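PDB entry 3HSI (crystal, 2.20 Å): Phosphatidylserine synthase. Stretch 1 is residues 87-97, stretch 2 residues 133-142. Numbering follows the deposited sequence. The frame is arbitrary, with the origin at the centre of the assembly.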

ATOM      1  N   VAL C  87       2.473 -26.024 -11.379  1.00 23.70           N
ATOM      2  CA  VAL C  87       1.293 -25.158 -11.288  1.00 23.16           C
ATOM      3  C   VAL C  87       1.599 -24.122 -10.221  1.00 23.75           C
ATOM      4  O   VAL C  87       1.810 -24.466  -9.039  1.00 23.95           O
ATOM      5  N   LEU C  88       1.652 -22.856 -10.633  1.00 24.18           N
ATOM      6  CA  LEU C  88       1.898 -21.760  -9.667  1.00 24.23           C
ATOM      7  C   LEU C  88       0.602 -20.980  -9.419  1.00 23.93           C
ATOM      8  O   LEU C  88      -0.023 -20.506 -10.360  1.00 24.29           O
ATOM      9  N   ILE C  89       0.181 -20.894  -8.161  1.00 23.12           N
ATOM     10  CA  ILE C  89      -0.999 -20.109  -7.812  1.00 23.45           C
ATOM     11  C   ILE C  89      -0.624 -19.191  -6.672  1.00 23.24           C
ATOM     12  O   ILE C  89       0.424 -19.362  -6.043  1.00 23.57           O
ATOM     13  N   ASP C  90      -1.471 -18.218  -6.398  1.00 23.36           N
ATOM     14  CA  ASP C  90      -1.178 -17.275  -5.341  1.00 23.30           C
ATOM     15  C   ASP C  90      -1.142 -18.051  -4.009  1.00 22.96           C
ATOM     16  O   ASP C  90      -2.016 -18.878  -3.732  1.00 23.10           O
ATOM     17  N   TRP C  91      -0.107 -17.787  -3.226  1.00 21.87           N
ATOM     18  CA  TRP C  91       0.109 -18.401  -1.929  1.00 21.99           C
ATOM     19  C   TRP C  91      -1.021 -18.113  -0.913  1.00 21.75           C
ATOM     20  O   TRP C  91      -1.532 -19.053  -0.324  1.00 20.86           O
ATOM     21  N   HIS C  92      -1.403 -16.842  -0.723  1.00 21.76           N
ATOM     22  CA  HIS C  92      -2.459 -16.481   0.248  1.00 22.68           C
ATOM     23  C   HIS C  92      -3.849 -17.004  -0.186  1.00 23.18           C
ATOM     24  O   HIS C  92      -4.602 -17.572   0.603  1.00 23.15           O
ATOM     25  N   ARG C  93      -4.169 -16.832  -1.459  1.00 23.86           N
ATOM     26  CA  ARG C  93      -5.468 -17.232  -1.972  1.00 24.58           C
ATOM     27  C   ARG C  93      -5.690 -18.732  -1.816  1.00 24.46           C
ATOM     28  O   ARG C  93      -6.802 -19.166  -1.491  1.00 24.74           O
ATOM     29  N   ALA C  94      -4.629 -19.512  -1.981  1.00 24.32           N
ATOM     30  CA  ALA C  94      -4.736 -20.978  -1.873  1.00 25.32           C
ATOM     31  C   ALA C  94      -4.979 -21.509  -0.447  1.00 25.98           C
ATOM     32  O   ALA C  94      -5.329 -22.670  -0.275  1.00 25.48           O
ATOM     33  N   GLN C  95      -4.794 -20.653   0.561  1.00 26.86           N
ATOM     34  CA  GLN C  95      -4.824 -21.102   1.937  1.00 28.28           C
ATOM     35  C   GLN C  95      -5.891 -20.416   2.783  1.00 29.47           C
ATOM     36  O   GLN C  95      -5.789 -20.358   3.990  1.00 29.05           O
ATOM     37  N   ARG C  96      -6.922 -19.912   2.142  1.00 31.87           N
ATOM     38  CA  ARG C  96      -8.061 -19.398   2.880  1.00 34.67           C
ATOM     39  C   ARG C  96      -9.329 -19.817   2.167  1.00 35.94           C
ATOM     40  O   ARG C  96      -9.280 -20.190   1.009  1.00 35.82           O
ATOM     41  N   ASN C  97     -10.444 -19.770   2.884  1.00 38.52           N
ATOM     42  CA  ASN C  97     -11.794 -19.899   2.296  1.00 41.02           C
ATOM     43  C   ASN C  97     -12.325 -18.573   1.762  1.00 42.23           C
ATOM     44  O   ASN C  97     -11.664 -17.541   1.874  1.00 42.92           O
ATOM     45  N   ASN C 133       3.389 -10.600  -1.864  1.00 21.65           N
ATOM     46  CA  ASN C 133       3.649  -9.686  -0.755  1.00 22.98           C
ATOM     47  C   ASN C 133       3.353 -10.464   0.500  1.00 23.39           C
ATOM     48  O   ASN C 133       2.855 -11.591   0.412  1.00 23.25           O
ATOM     49  N   THR C 134       3.631  -9.854   1.643  1.00 24.31           N
ATOM     50  CA  THR C 134       3.537 -10.508   2.949  1.00 25.61           C
ATOM     51  C   THR C 134       2.090 -10.650   3.423  1.00 26.16           C
ATOM     52  O   THR C 134       1.801 -11.445   4.318  1.00 25.83           O
ATOM     53  N   ARG C 135       1.207  -9.865   2.810  1.00 27.18           N
ATOM     54  CA  ARG C 135      -0.239  -9.909   3.020  1.00 27.96           C
ATOM     55  C   ARG C 135      -0.943  -9.821   1.680  1.00 27.99           C
ATOM     56  O   ARG C 135      -0.597  -8.976   0.838  1.00 27.92           O
ATOM     57  N   GLU C 136      -1.945 -10.677   1.504  1.00 27.89           N
ATOM     58  CA  GLU C 136      -2.740 -10.725   0.280  1.00 29.00           C
ATOM     59  C   GLU C 136      -3.162  -9.337  -0.234  1.00 27.87           C
ATOM     60  O   GLU C 136      -3.062  -9.070  -1.426  1.00 28.57           O
ATOM     61  N   VAL C 137      -3.588  -8.454   0.664  1.00 26.19           N
ATOM     62  CA  VAL C 137      -4.129  -7.167   0.254  1.00 25.31           C
ATOM     63  C   VAL C 137      -3.098  -6.305  -0.463  1.00 24.38           C
ATOM     64  O   VAL C 137      -3.455  -5.512  -1.308  1.00 24.82           O
ATOM     65  N   PHE C 138      -1.820  -6.480  -0.135  1.00 23.77           N
ATOM     66  CA  PHE C 138      -0.756  -5.692  -0.736  1.00 23.07           C
ATOM     67  C   PHE C 138      -0.089  -6.364  -1.933  1.00 22.75           C
ATOM     68  O   PHE C 138       0.943  -5.890  -2.386  1.00 22.91           O
ATOM     69  N   GLY C 139      -0.646  -7.470  -2.421  1.00 22.00           N
ATOM     70  CA  GLY C 139      -0.281  -7.978  -3.763  1.00 21.88           C
ATOM     71  C   GLY C 139      -0.489  -9.468  -3.959  1.00 21.14           C
ATOM     72  O   GLY C 139      -0.151 -10.252  -3.089  1.00 21.10           O
ATOM     73  N   VAL C 140      -1.034  -9.843  -5.111  1.00 21.72           N
ATOM     74  CA  VAL C 140      -1.248 -11.250  -5.501  1.00 22.58           C
ATOM     75  C   VAL C 140      -0.664 -11.588  -6.890  1.00 23.03           C
ATOM     76  O   VAL C 140      -0.322 -10.700  -7.696  1.00 22.20           O
ATOM     77  N   LEU C 141      -0.582 -12.883  -7.163  1.00 23.10           N
ATOM     78  CA  LEU C 141      -0.102 -13.365  -8.411  1.00 23.85           C
ATOM     79  C   LEU C 141      -1.178 -13.211  -9.480  1.00 24.31           C
ATOM     80  O   LEU C 141      -2.178 -13.928  -9.492  1.00 24.28           O
ATOM     81  N   HIS C 142      -0.990 -12.251 -10.375  1.00 24.93           N
ATOM     82  CA  HIS C 142      -1.917 -12.075 -11.491  1.00 26.04           C
ATOM     83  C   HIS C 142      -1.243 -12.368 -12.837  1.00 26.20           C
ATOM     84  O   HIS C 142      -1.796 -12.032 -13.879  1.00 27.38           O
TER

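The contact between these stretches is small, 446 Å² with both sides summed, and mostly polar: a few side chains from the strand end and the residues after it reach for backbone groups and one carboxylate of the other stretch. Asp90, His92 and Arg96 carry CA-to-CB bonds that point toward the second stretch; Leu141 points toward the first stretch in turn.

Asp90 sits where the strand ends, with its CA 5.1 Å from the CA of Leu141. Its t rotamer (chi1 -175°) carries the carboxylate between two backbones. OD1 accepts a hydrogen bond from Leu141 N at 2.9 Å, and a water that donates to Asp90 OD1 and to Gly139 O, 2.8 Å in each case, ties the same oxygen to a carbonyl. OD2 serves its own stretch, accepting from Arg93 N at 2.9 Å and so tying down the residues just after the strand. The close fit brings Asp90 OD1 within 3.2 Å of Val140 CB. Gly139, at phi/psi 155/137, has a backbone that by itself calls for glycine, since a CB would jam against the preceding carbonyl oxygen.

Leu141 supplies the apolar part. With chi1 t and chi2 p, it brings CD2 against the strand backbone, 3.8 Å from Leu88 O and 3.8 Å from Ile89 C. Leu88, m and p, points sideways and gives a looser side-chain contact, CB to Leu141 CD2 at 4.4 Å, while Ile89 points away.

His92 takes chi1 m (-56°) with chi2 -75°, which places NE2 2.8 Å from Asn133 O in a nearly linear hydrogen bond, 177° at the hydrogen. The carbonyl lies at the ring edge, near its plane, where an imidazole N-H can reach it; Glu136 N and Arg135 C lie over one face. The loop is braced from within: Asn133 OD1 accepts from Thr134 N at 2.8 Å, and Asn133 ND2 donates to Phe138 O at 2.8 Å.

Glu136 starts sideways but is extended, t and t, so its end comes nearer to the first stretch. There Arg96 meets it in a two-pronged salt bridge: Arg96 NE donates to Glu136 OE1 at 2.6 Å and Arg96 NH2 to Glu136 OE2 at 2.7 Å. Arg96 leaves its backbone in p, then runs t and t before chi4 of 78° sets the guanidinium so that OE1 lies at its edge, near its plane. The carboxylate also rests against His92, with OE1 3.5 Å from His92 CB. The pattern is that Asp90 and His92 satisfy backbone groups of the second stretch, while the long Arg96 and Glu136 side chains pair with each other.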

ATOM      1  CB  VAL C  87      -0.020 -25.967 -10.957  1.00 22.84           C
ATOM      2  CG1 VAL C  87      -1.228 -25.051 -10.839  1.00 18.59           C
ATOM      3  CG2 VAL C  87      -0.268 -27.070 -12.052  1.00 21.32           C
ATOM      4  CB  LEU C  88       3.024 -20.826 -10.148  1.00 23.83           C
ATOM      5  CG  LEU C  88       4.485 -21.288 -10.082  1.00 25.03           C
ATOM      6  CD1 LEU C  88       4.729 -22.543 -10.949  1.00 22.79           C
ATOM      7  CD2 LEU C  88       5.476 -20.169 -10.476  1.00 23.56           C
ATOM      8  CB  ILE C  89      -2.275 -20.984  -7.442  1.00 23.69           C
ATOM      9  CG1 ILE C  89      -2.006 -22.020  -6.311  1.00 23.78           C
ATOM     10  CG2 ILE C  89      -2.907 -21.585  -8.691  1.00 22.31           C
ATOM     11  CD1 ILE C  89      -1.478 -23.408  -6.752  1.00 26.12           C
ATOM     12  CB  ASP C  90      -2.215 -16.157  -5.317  1.00 23.64           C
ATOM     13  CG  ASP C  90      -1.877 -15.105  -4.303  1.00 27.05           C
ATOM     14  OD1 ASP C  90      -1.096 -14.194  -4.667  1.00 27.30           O
ATOM     15  OD2 ASP C  90      -2.350 -15.219  -3.129  1.00 29.30           O
ATOM     16  CB  TRP C  91       1.440 -17.934  -1.399  1.00 21.13           C
ATOM     17  CG  TRP C  91       1.685 -18.143   0.052  1.00 23.43           C
ATOM     18  CD1 TRP C  91       1.492 -17.222   1.076  1.00 22.39           C
ATOM     19  CD2 TRP C  91       2.226 -19.316   0.665  1.00 20.62           C
ATOM     20  NE1 TRP C  91       1.871 -17.771   2.273  1.00 22.23           N
ATOM     21  CE2 TRP C  91       2.328 -19.047   2.058  1.00 24.04           C
ATOM     22  CE3 TRP C  91       2.640 -20.562   0.178  1.00 24.32           C
ATOM     23  CZ2 TRP C  91       2.819 -19.997   2.977  1.00 24.96           C
ATOM     24  CZ3 TRP C  91       3.139 -21.519   1.094  1.00 25.32           C
ATOM     25  CH2 TRP C  91       3.218 -21.217   2.479  1.00 25.62           C
ATOM     26  CB  HIS C  92      -2.552 -14.965   0.417  1.00 22.95           C
ATOM     27  CG  HIS C  92      -1.271 -14.312   0.819  1.00 23.44           C
ATOM     28  ND1 HIS C  92      -0.764 -14.391   2.102  1.00 22.76           N
ATOM     29  CD2 HIS C  92      -0.411 -13.537   0.117  1.00 20.94           C
ATOM     30  CE1 HIS C  92       0.364 -13.707   2.169  1.00 22.93           C
ATOM     31  NE2 HIS C  92       0.604 -13.183   0.978  1.00 24.57           N
ATOM     32  CB  ARG C  93      -5.665 -16.739  -3.419  1.00 24.84           C
ATOM     33  CG  ARG C  93      -6.985 -17.126  -4.064  1.00 28.33           C
ATOM     34  CD  ARG C  93      -8.207 -16.578  -3.299  1.00 34.56           C
ATOM     35  NE  ARG C  93      -9.433 -17.002  -3.975  1.00 38.28           N
ATOM     36  CZ  ARG C  93      -9.957 -18.227  -3.888  1.00 41.91           C
ATOM     37  NH1 ARG C  93      -9.373 -19.166  -3.124  1.00 42.59           N
ATOM     38  NH2 ARG C  93     -11.071 -18.518  -4.555  1.00 40.17           N
ATOM     39  CB  ALA C  94      -3.496 -21.658  -2.492  1.00 24.89           C
ATOM     40  CB  GLN C  95      -3.441 -20.953   2.571  1.00 28.12           C
ATOM     41  CG  GLN C  95      -2.400 -21.810   1.870  1.00 28.81           C
ATOM     42  CD  GLN C  95      -1.018 -21.642   2.437  1.00 30.93           C
ATOM     43  OE1 GLN C  95      -0.279 -20.727   2.055  1.00 31.93           O
ATOM     44  NE2 GLN C  95      -0.637 -22.544   3.331  1.00 30.34           N
ATOM     45  CB  ARG C  96      -7.984 -17.880   3.003  1.00 34.19           C
ATOM     46  CG  ARG C  96      -8.245 -17.136   1.708  1.00 35.77           C
ATOM     47  CD  ARG C  96      -8.190 -15.641   1.947  1.00 37.79           C
ATOM     48  NE  ARG C  96      -8.122 -14.862   0.710  1.00 39.40           N
ATOM     49  CZ  ARG C  96      -9.159 -14.604  -0.085  1.00 39.57           C
ATOM     50  NH1 ARG C  96     -10.363 -15.085   0.190  1.00 39.87           N
ATOM     51  NH2 ARG C  96      -8.983 -13.873  -1.172  1.00 39.76           N
ATOM     52  CB  ASN C  97     -12.754 -20.442   3.347  1.00 41.02           C
ATOM     53  CG  ASN C  97     -12.321 -21.775   3.863  1.00 41.79           C
ATOM     54  OD1 ASN C  97     -12.023 -22.681   3.076  1.00 43.37           O
ATOM     55  ND2 ASN C  97     -12.254 -21.912   5.186  1.00 42.67           N
ATOM     56  CB  ASN C 133       2.795  -8.410  -0.830  1.00 21.58           C
ATOM     57  CG  ASN C 133       3.536  -7.193  -0.299  1.00 22.86           C
ATOM     58  OD1 ASN C 133       4.312  -7.291   0.655  1.00 22.39           O
ATOM     59  ND2 ASN C 133       3.311  -6.050  -0.910  1.00 22.09           N
ATOM     60  CB  THR C 134       4.351  -9.742   4.019  1.00 25.65           C
ATOM     61  OG1 THR C 134       3.818  -8.428   4.161  1.00 26.06           O
ATOM     62  CG2 THR C 134       5.825  -9.634   3.648  1.00 25.59           C
ATOM     63  CB  ARG C 135      -0.694  -8.759   3.911  1.00 28.00           C
ATOM     64  CG  ARG C 135      -0.838  -9.190   5.369  1.00 31.90           C
ATOM     65  CD  ARG C 135      -0.086  -8.278   6.286  1.00 37.19           C
ATOM     66  NE  ARG C 135       0.074  -8.852   7.626  1.00 42.70           N
ATOM     67  CZ  ARG C 135       1.179  -8.737   8.377  1.00 44.42           C
ATOM     68  NH1 ARG C 135       2.247  -8.072   7.915  1.00 44.52           N
ATOM     69  NH2 ARG C 135       1.225  -9.297   9.592  1.00 43.94           N
ATOM     70  CB  GLU C 136      -3.966 -11.642   0.474  1.00 29.53           C
ATOM     71  CG  GLU C 136      -4.734 -11.888  -0.814  1.00 33.47           C
ATOM     72  CD  GLU C 136      -5.755 -13.032  -0.747  1.00 39.04           C
ATOM     73  OE1 GLU C 136      -5.855 -13.714   0.296  1.00 40.61           O
ATOM     74  OE2 GLU C 136      -6.468 -13.247  -1.760  1.00 41.64           O
ATOM     75  CB  VAL C 137      -4.802  -6.389   1.456  1.00 25.50           C
ATOM     76  CG1 VAL C 137      -3.787  -5.972   2.472  1.00 23.98           C
ATOM     77  CG2 VAL C 137      -5.554  -5.170   0.942  1.00 26.02           C
ATOM     78  CB  PHE C 138       0.325  -5.400   0.284  1.00 23.41           C
ATOM     79  CG  PHE C 138      -0.015  -4.299   1.267  1.00 25.68           C
ATOM     80  CD1 PHE C 138      -0.444  -4.609   2.553  1.00 26.26           C
ATOM     81  CD2 PHE C 138       0.189  -2.953   0.932  1.00 28.12           C
ATOM     82  CE1 PHE C 138      -0.705  -3.590   3.504  1.00 26.34           C
ATOM     83  CE2 PHE C 138      -0.069  -1.916   1.876  1.00 28.89           C
ATOM     84  CZ  PHE C 138      -0.523  -2.244   3.158  1.00 27.56           C
ATOM     85  CB  VAL C 140      -2.783 -11.616  -5.496  1.00 23.31           C
ATOM     86  CG1 VAL C 140      -3.398 -11.310  -4.121  1.00 24.91           C
ATOM     87  CG2 VAL C 140      -3.527 -10.823  -6.546  1.00 23.33           C
ATOM     88  CB  LEU C 141       0.336 -14.824  -8.254  1.00 24.24           C
ATOM     89  CG  LEU C 141       0.848 -15.519  -9.538  1.00 24.46           C
ATOM     90  CD1 LEU C 141       2.195 -14.919  -9.973  1.00 21.41           C
ATOM     91  CD2 LEU C 141       0.973 -17.031  -9.298  1.00 20.09           C
ATOM     92  CB  HIS C 142      -2.453 -10.652 -11.523  1.00 26.64           C
ATOM     93  CG  HIS C 142      -3.672 -10.422 -10.684  1.00 29.29           C
ATOM     94  ND1 HIS C 142      -4.770 -11.252 -10.713  1.00 32.61           N
ATOM     95  CD2 HIS C 142      -4.010  -9.382  -9.876  1.00 32.75           C
ATOM     96  CE1 HIS C 142      -5.711 -10.773  -9.917  1.00 33.65           C
ATOM     97  NE2 HIS C 142      -5.278  -9.635  -9.400  1.00 35.04           N
TER
HETATM   98  O   HOH W   1       0.577 -12.914  -2.895  1.00 26.20           O